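Local coordinates for cytochrome P450 (Zobellia galactanivorans, PDB 6G5O), which belongs to the cytochrome P450 family of haem-containing proteins and binds protoporphyrin IX with iron inside a largely helical fold, at residues F143-S146 with E147-I150; Y173-I176 with D177-D181. All coordinates share one frame; numbering follows the deposited sequence.

Both interactions are local, each joining side chains three or four residues apart along one helix, and both mix buried with solvent-facing residues. Interaction 1 lies at the start of helix 145-152, where a serine turns back on the preceding turn and a tryptophan ring covers a backbone carbonyl. Interaction 2 is a regular run of helix 169-185, with a complete set of backbone bonds and two side chains lying over aromatic rings. Isoleucines take the buried side there, whereas H174 is on the exposed one. The two helices follow each other in the chain and meet at Y175, whose OH probably hydrogen-bonds to E145 and W149 of interaction 1.

Interaction 1: F143-S146 with E147-I150; sequences FSES and ETWI
S146 and E145 carry this turn, meeting E147, W149 and I150 within the next turn. The OG of S146 turns back to F143 O at 2.8 Å, almost in line with the carbonyl bond, and the same carbonyl also takes S146 N. With chi1 at 65°, OG is flanked by both backbone arms of its own residue, and from there it reaches back over the preceding turn. Water 1 gives one hydrogen to OG and the other to E147 OE2 at 3.0 Å, tying the serine to a carboxylate on the next residue. Forward along the chain, S146 O receives I150 N at 2.8 Å, a fairly straight helical bond, and CG1 of I150 packs against that same oxygen at 3.2 Å. E147 N bonds to S144 O in the first turn.

E145 works on W149 in two ways. Its backbone O lies 3.5 Å above the indole plane, over the ring centre, while its CG touches CZ2 at 3.4 Å. The side chains cross at about a right angle, and the bonds from W149 N and T148 N to E145 O are both weak. The polar ends turn to Y175 OH, a probable partner of W149 NE1 and of E145 OE1, the latter unusually close as modelled; Y175 also packs against T148. The turn's buried side packs against helices 122-139 (T136 on W149, R129 and S132 on I150), 169-185 and 207-220 (F218 edge-to-face with the indole), while F143, S144 and E147 remain exposed.

Interaction 2: Y173-I176 with D177-D181; sequences YHYI and DEQID
Chi1 of 169° in H174 and 165° in Y175 sets CG of each anti to the backbone N, swinging the rings along the helix to where the E178 and Q179 chains pass; these two keep CG beside their own N and bend again at chi2. CG of E178 comes over the face of the H174 imidazole, 4.0 Å from its centroid, in a CH-pi contact. The carboxylate plane is turned 29° from the ring, and OE1 stands above the ring plane by CE1 of H174, 3.1 Å from it. Q179 does much the same to Y175: its CG lies over the phenol, 4.1 Å from the centroid and 20° off the normal. The amide stays on the same face as CG, NE2 above the rim, 3.5 Å from Y175 CE2, the two planes 38° apart.

On the buried side the pairing is aliphatic, I176 CG2 against I180 CD1 at 3.7 Å, with Y192 of helix 191-196 touching both isoleucines. Under all three pairs runs the backbone of an alpha helix: D177 N, E178 N and Q179 N bond in turn to the carbonyls of Y173, H174 and Y175, and I180 N to I176 O at 2.9 Å.

Q179 covers one face of the Y175 ring, and the hydroxyl reaches helix 145-152, where E145 and W149 are its probable partners. For H174, the contact combines CG over the face with a carboxylate oxygen close to CE1; that carboxylate would probably stabilise a positive imidazole, although the charge is not seen.

Interaction 1: F143-S146 with E147-I150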
ATOM      1  N   PHE A 143       5.497  15.289 -15.889  1.00 33.56           N
ATOM      2  CA  PHE A 143       4.104  14.882 -15.755  1.00 32.73           C
ATOM      3  C   PHE A 143       3.626  13.866 -16.806  1.00 34.32           C
ATOM      4  O   PHE A 143       2.870  12.935 -16.500  1.00 35.59           O
ATOM      5  CB  PHE A 143       3.253  16.127 -15.790  1.00 36.78           C
ATOM      6  CG  PHE A 143       1.779  15.870 -15.676  1.00 38.35           C
ATOM      7  CD1 PHE A 143       1.026  15.638 -16.828  1.00 36.65           C
ATOM      8  CD2 PHE A 143       1.142  15.842 -14.417  1.00 35.79           C
ATOM      9  CE1 PHE A 143      -0.343  15.410 -16.730  1.00 39.77           C
ATOM     10  CE2 PHE A 143      -0.220  15.611 -14.328  1.00 36.66           C
ATOM     11  CZ  PHE A 143      -0.960  15.409 -15.482  1.00 38.67           C
ATOM     12  N   SER A 144       4.081  14.022 -18.039  1.00 36.06           N
ATOM     13  CA  SER A 144       3.601  13.178 -19.154  1.00 36.99           C
ATOM     14  C   SER A 144       3.957  11.695 -19.012  1.00 36.81           C
ATOM     15  O   SER A 144       3.371  10.845 -19.673  1.00 33.38           O
ATOM     16  CB  SER A 144       4.193  13.696 -20.454  1.00 40.32           C
ATOM     17  OG  SER A 144       5.575  13.363 -20.512  1.00 39.26           O
ATOM     18  N   GLU A 145       4.924  11.373 -18.149  1.00 34.88           N
ATOM     19  CA  GLU A 145       5.275   9.957 -17.925  1.00 35.62           C
ATOM     20  C   GLU A 145       4.096   9.169 -17.334  1.00 34.23           C
ATOM     21  O   GLU A 145       4.027   7.950 -17.465  1.00 36.17           O
ATOM     22  CB  GLU A 145       6.519   9.864 -17.032  1.00 37.88           C
ATOM     23  CG  GLU A 145       7.286   8.557 -17.121  1.00 43.25           C
ATOM     24  CD  GLU A 145       7.852   8.248 -18.502  1.00 46.02           C
ATOM     25  OE1 GLU A 145       8.091   7.047 -18.758  1.00 47.04           O
ATOM     26  OE2 GLU A 145       8.091   9.182 -19.304  1.00 46.99           O
ATOM     27  N   SER A 146       3.169   9.869 -16.671  1.00 33.29           N
ATOM     28  CA  SER A 146       1.955   9.250 -16.125  1.00 31.31           C
ATOM     29  C   SER A 146       1.097   8.528 -17.164  1.00 33.88           C
ATOM     30  O   SER A 146       0.404   7.539 -16.820  1.00 33.76           O
ATOM     31  CB  SER A 146       1.083  10.296 -15.433  1.00 30.57           C
ATOM     32  OG  SER A 146       0.592  11.249 -16.343  1.00 31.54           O
ATOM     33  N   GLU A 147       1.137   9.010 -18.421  1.00 35.77           N
ATOM     34  CA  GLU A 147       0.382   8.376 -19.537  1.00 34.40           C
ATOM     35  C   GLU A 147       0.888   6.965 -19.823  1.00 30.59           C
ATOM     36  O   GLU A 147       0.120   6.030 -20.069  1.00 28.70           O
ATOM     37  CB  GLU A 147       0.425   9.231 -20.817  1.00 37.69           C
ATOM     38  CG  GLU A 147      -0.416  10.492 -20.769  1.00 44.33           C
ATOM     39  CD  GLU A 147      -1.903  10.249 -20.419  1.00 48.69           C
ATOM     40  OE1 GLU A 147      -2.481   9.177 -20.749  1.00 52.69           O
ATOM     41  OE2 GLU A 147      -2.487  11.145 -19.783  1.00 50.72           O
ATOM     42  N   THR A 148       2.191   6.787 -19.751  1.00 30.53           N
ATOM     43  CA  THR A 148       2.744   5.456 -19.860  1.00 29.52           C
ATOM     44  C   THR A 148       2.182   4.545 -18.792  1.00 29.36           C
ATOM     45  O   THR A 148       1.724   3.416 -19.079  1.00 31.54           O
ATOM     46  CB  THR A 148       4.273   5.506 -19.769  1.00 29.88           C
ATOM     47  OG1 THR A 148       4.757   6.399 -20.787  1.00 29.11           O
ATOM     48  CG2 THR A 148       4.869   4.108 -19.913  1.00 27.97           C
ATOM     49  N   TRP A 149       2.209   5.019 -17.547  1.00 31.15           N
ATOM     50  CA  TRP A 149       1.763   4.195 -16.416  1.00 32.98           C
ATOM     51  C   TRP A 149       0.258   3.924 -16.492  1.00 30.31           C
ATOM     52  O   TRP A 149      -0.196   2.820 -16.229  1.00 32.19           O
ATOM     53  CB  TRP A 149       2.178   4.843 -15.083  1.00 31.07           C
ATOM     54  CG  TRP A 149       3.637   5.168 -15.051  1.00 31.23           C
ATOM     55  CD1 TRP A 149       4.628   4.516 -15.718  1.00 33.28           C
ATOM     56  CD2 TRP A 149       4.266   6.245 -14.357  1.00 30.47           C
ATOM     57  NE1 TRP A 149       5.830   5.131 -15.495  1.00 32.78           N
ATOM     58  CE2 TRP A 149       5.638   6.179 -14.643  1.00 31.57           C
ATOM     59  CE3 TRP A 149       3.794   7.261 -13.516  1.00 30.50           C
ATOM     60  CZ2 TRP A 149       6.552   7.075 -14.119  1.00 33.03           C
ATOM     61  CZ3 TRP A 149       4.688   8.135 -12.978  1.00 29.61           C
ATOM     62  CH2 TRP A 149       6.060   8.052 -13.290  1.00 33.43           C
ATOM     63  N   ILE A 150      -0.503   4.915 -16.871  1.00 31.50           N
ATOM     64  CA  ILE A 150      -1.940   4.696 -17.075  1.00 34.75           C
ATOM     65  C   ILE A 150      -2.252   3.644 -18.163  1.00 35.42           C
ATOM     66  O   ILE A 150      -3.133   2.808 -17.973  1.00 30.07           O
ATOM     67  CB  ILE A 150      -2.643   6.011 -17.406  1.00 35.64           C
ATOM     68  CG1 ILE A 150      -2.620   6.919 -16.180  1.00 35.94           C
ATOM     69  CG2 ILE A 150      -4.085   5.745 -17.832  1.00 35.85           C
ATOM     70  CD1 ILE A 150      -2.835   8.382 -16.500  1.00 37.91           C
TER
HETATM   71  O   HOH W   1      -2.089  11.795 -16.867  1.00 34.93           O

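Interaction 2: Y173-I176 with D177-D181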
ATOM      1  N   TYR A 173       9.908  -4.545 -15.681  1.00 36.46           N
ATOM      2  CA  TYR A 173      11.332  -4.671 -15.376  1.00 39.67           C
ATOM      3  C   TYR A 173      12.192  -4.077 -16.490  1.00 40.18           C
ATOM      4  O   TYR A 173      13.178  -3.401 -16.217  1.00 42.36           O
ATOM      5  CB  TYR A 173      11.744  -6.113 -15.067  1.00 38.73           C
ATOM      6  CG  TYR A 173      10.930  -6.799 -13.989  1.00 42.19           C
ATOM      7  CD1 TYR A 173      10.198  -6.074 -13.013  1.00 43.29           C
ATOM      8  CD2 TYR A 173      10.909  -8.199 -13.912  1.00 44.53           C
ATOM      9  CE1 TYR A 173       9.454  -6.735 -12.035  1.00 39.90           C
ATOM     10  CE2 TYR A 173      10.177  -8.861 -12.932  1.00 44.60           C
ATOM     11  CZ  TYR A 173       9.446  -8.131 -12.002  1.00 44.15           C
ATOM     12  OH  TYR A 173       8.714  -8.829 -11.057  1.00 44.59           O
ATOM     13  N   HIS A 174      11.790  -4.275 -17.734  1.00 42.43           N
ATOM     14  CA  HIS A 174      12.521  -3.714 -18.874  1.00 44.97           C
ATOM     15  C   HIS A 174      12.361  -2.187 -18.954  1.00 38.29           C
ATOM     16  O   HIS A 174      13.301  -1.489 -19.288  1.00 41.31           O
ATOM     17  CB  HIS A 174      12.080  -4.398 -20.196  1.00 53.02           C
ATOM     18  CG  HIS A 174      12.584  -3.719 -21.440  1.00 63.29           C
ATOM     19  ND1 HIS A 174      13.787  -4.048 -22.038  1.00 68.87           N
ATOM     20  CD2 HIS A 174      12.045  -2.728 -22.197  1.00 66.79           C
ATOM     21  CE1 HIS A 174      13.964  -3.290 -23.107  1.00 70.18           C
ATOM     22  NE2 HIS A 174      12.925  -2.478 -23.224  1.00 67.39           N
ATOM     23  N   TYR A 175      11.188  -1.660 -18.634  1.00 31.57           N
ATOM     24  CA  TYR A 175      11.019  -0.229 -18.632  1.00 31.73           C
ATOM     25  C   TYR A 175      11.915   0.428 -17.562  1.00 29.97           C
ATOM     26  O   TYR A 175      12.488   1.494 -17.797  1.00 28.95           O
ATOM     27  CB  TYR A 175       9.545   0.115 -18.431  1.00 32.49           C
ATOM     28  CG  TYR A 175       9.278   1.541 -18.057  1.00 31.37           C
ATOM     29  CD1 TYR A 175       9.290   1.940 -16.722  1.00 32.30           C
ATOM     30  CD2 TYR A 175       8.973   2.481 -19.019  1.00 31.94           C
ATOM     31  CE1 TYR A 175       8.992   3.245 -16.359  1.00 32.99           C
ATOM     32  CE2 TYR A 175       8.687   3.785 -18.678  1.00 33.17           C
ATOM     33  CZ  TYR A 175       8.699   4.172 -17.339  1.00 33.82           C
ATOM     34  OH  TYR A 175       8.431   5.488 -17.004  1.00 34.24           O
ATOM     35  N   ILE A 176      12.031  -0.213 -16.405  1.00 28.81           N
ATOM     36  CA  ILE A 176      12.889   0.288 -15.321  1.00 29.82           C
ATOM     37  C   ILE A 176      14.338   0.254 -15.789  1.00 28.28           C
ATOM     38  O   ILE A 176      15.027   1.264 -15.668  1.00 26.01           O
ATOM     39  CB  ILE A 176      12.747  -0.533 -14.005  1.00 30.36           C
ATOM     40  CG1 ILE A 176      11.333  -0.413 -13.423  1.00 31.01           C
ATOM     41  CG2 ILE A 176      13.782  -0.120 -12.949  1.00 30.16           C
ATOM     42  CD1 ILE A 176      11.007   0.924 -12.835  1.00 31.97           C
ATOM     43  N   ASP A 177      14.788  -0.888 -16.334  1.00 35.17           N
ATOM     44  CA  ASP A 177      16.142  -1.002 -16.971  1.00 36.44           C
ATOM     45  C   ASP A 177      16.409   0.155 -17.927  1.00 38.30           C
ATOM     46  O   ASP A 177      17.501   0.744 -17.891  1.00 34.89           O
ATOM     47  CB  ASP A 177      16.310  -2.305 -17.769  1.00 37.75           C
ATOM     48  CG  ASP A 177      16.551  -3.506 -16.899  1.00 41.09           C
ATOM     49  OD1 ASP A 177      17.209  -3.367 -15.845  1.00 54.55           O
ATOM     50  OD2 ASP A 177      16.085  -4.610 -17.290  1.00 45.72           O
ATOM     51  N   GLU A 178      15.406   0.501 -18.749  1.00 39.89           N
ATOM     52  CA  GLU A 178      15.571   1.581 -19.731  1.00 43.02           C
ATOM     53  C   GLU A 178      15.744   2.949 -19.079  1.00 39.54           C
ATOM     54  O   GLU A 178      16.634   3.698 -19.476  1.00 35.06           O
ATOM     55  CB  GLU A 178      14.429   1.628 -20.772  1.00 52.37           C
ATOM     56  CG  GLU A 178      14.352   0.456 -21.769  1.00 64.01           C
ATOM     57  CD  GLU A 178      15.710  -0.043 -22.308  1.00 77.10           C
ATOM     58  OE1 GLU A 178      16.046  -1.241 -22.098  1.00 84.50           O
ATOM     59  OE2 GLU A 178      16.447   0.751 -22.946  1.00 81.23           O
ATOM     60  N   GLN A 179      14.917   3.282 -18.083  1.00 35.74           N
ATOM     61  CA  GLN A 179      15.093   4.538 -17.377  1.00 32.45           C
ATOM     62  C   GLN A 179      16.435   4.606 -16.621  1.00 30.14           C
ATOM     63  O   GLN A 179      17.033   5.667 -16.536  1.00 27.25           O
ATOM     64  CB  GLN A 179      13.943   4.763 -16.395  1.00 36.89           C
ATOM     65  CG  GLN A 179      12.544   4.746 -17.021  1.00 35.80           C
ATOM     66  CD  GLN A 179      12.314   5.894 -17.935  1.00 34.71           C
ATOM     67  OE1 GLN A 179      12.796   7.034 -17.712  1.00 35.97           O
ATOM     68  NE2 GLN A 179      11.626   5.609 -19.007  1.00 37.35           N
ATOM     69  N   ILE A 180      16.906   3.493 -16.055  1.00 32.70           N
ATOM     70  CA  ILE A 180      18.202   3.502 -15.336  1.00 33.77           C
ATOM     71  C   ILE A 180      19.310   3.838 -16.341  1.00 37.66           C
ATOM     72  O   ILE A 180      20.130   4.718 -16.083  1.00 34.84           O
ATOM     73  CB  ILE A 180      18.463   2.172 -14.579  1.00 36.11           C
ATOM     74  CG1 ILE A 180      17.529   2.088 -13.389  1.00 37.78           C
ATOM     75  CG2 ILE A 180      19.897   2.063 -14.039  1.00 32.82           C
ATOM     76  CD1 ILE A 180      17.402   0.716 -12.775  1.00 36.42           C
ATOM     77  N   ASP A 181      19.264   3.201 -17.513  1.00 42.87           N
ATOM     78  CA  ASP A 181      20.212   3.479 -18.610  1.00 43.69           C
ATOM     79  C   ASP A 181      20.160   4.922 -19.101  1.00 43.75           C
ATOM     80  O   ASP A 181      21.227   5.535 -19.246  1.00 39.99           O
ATOM     81  CB  ASP A 181      20.037   2.501 -19.799  1.00 41.05           C
ATOM     82  CG  ASP A 181      20.519   1.061 -19.469  1.00 46.40           C
ATOM     83  OD1 ASP A 181      21.326   0.887 -18.515  1.00 47.74           O
ATOM     84  OD2 ASP A 181      20.082   0.093 -20.156  1.00 49.10           O
TER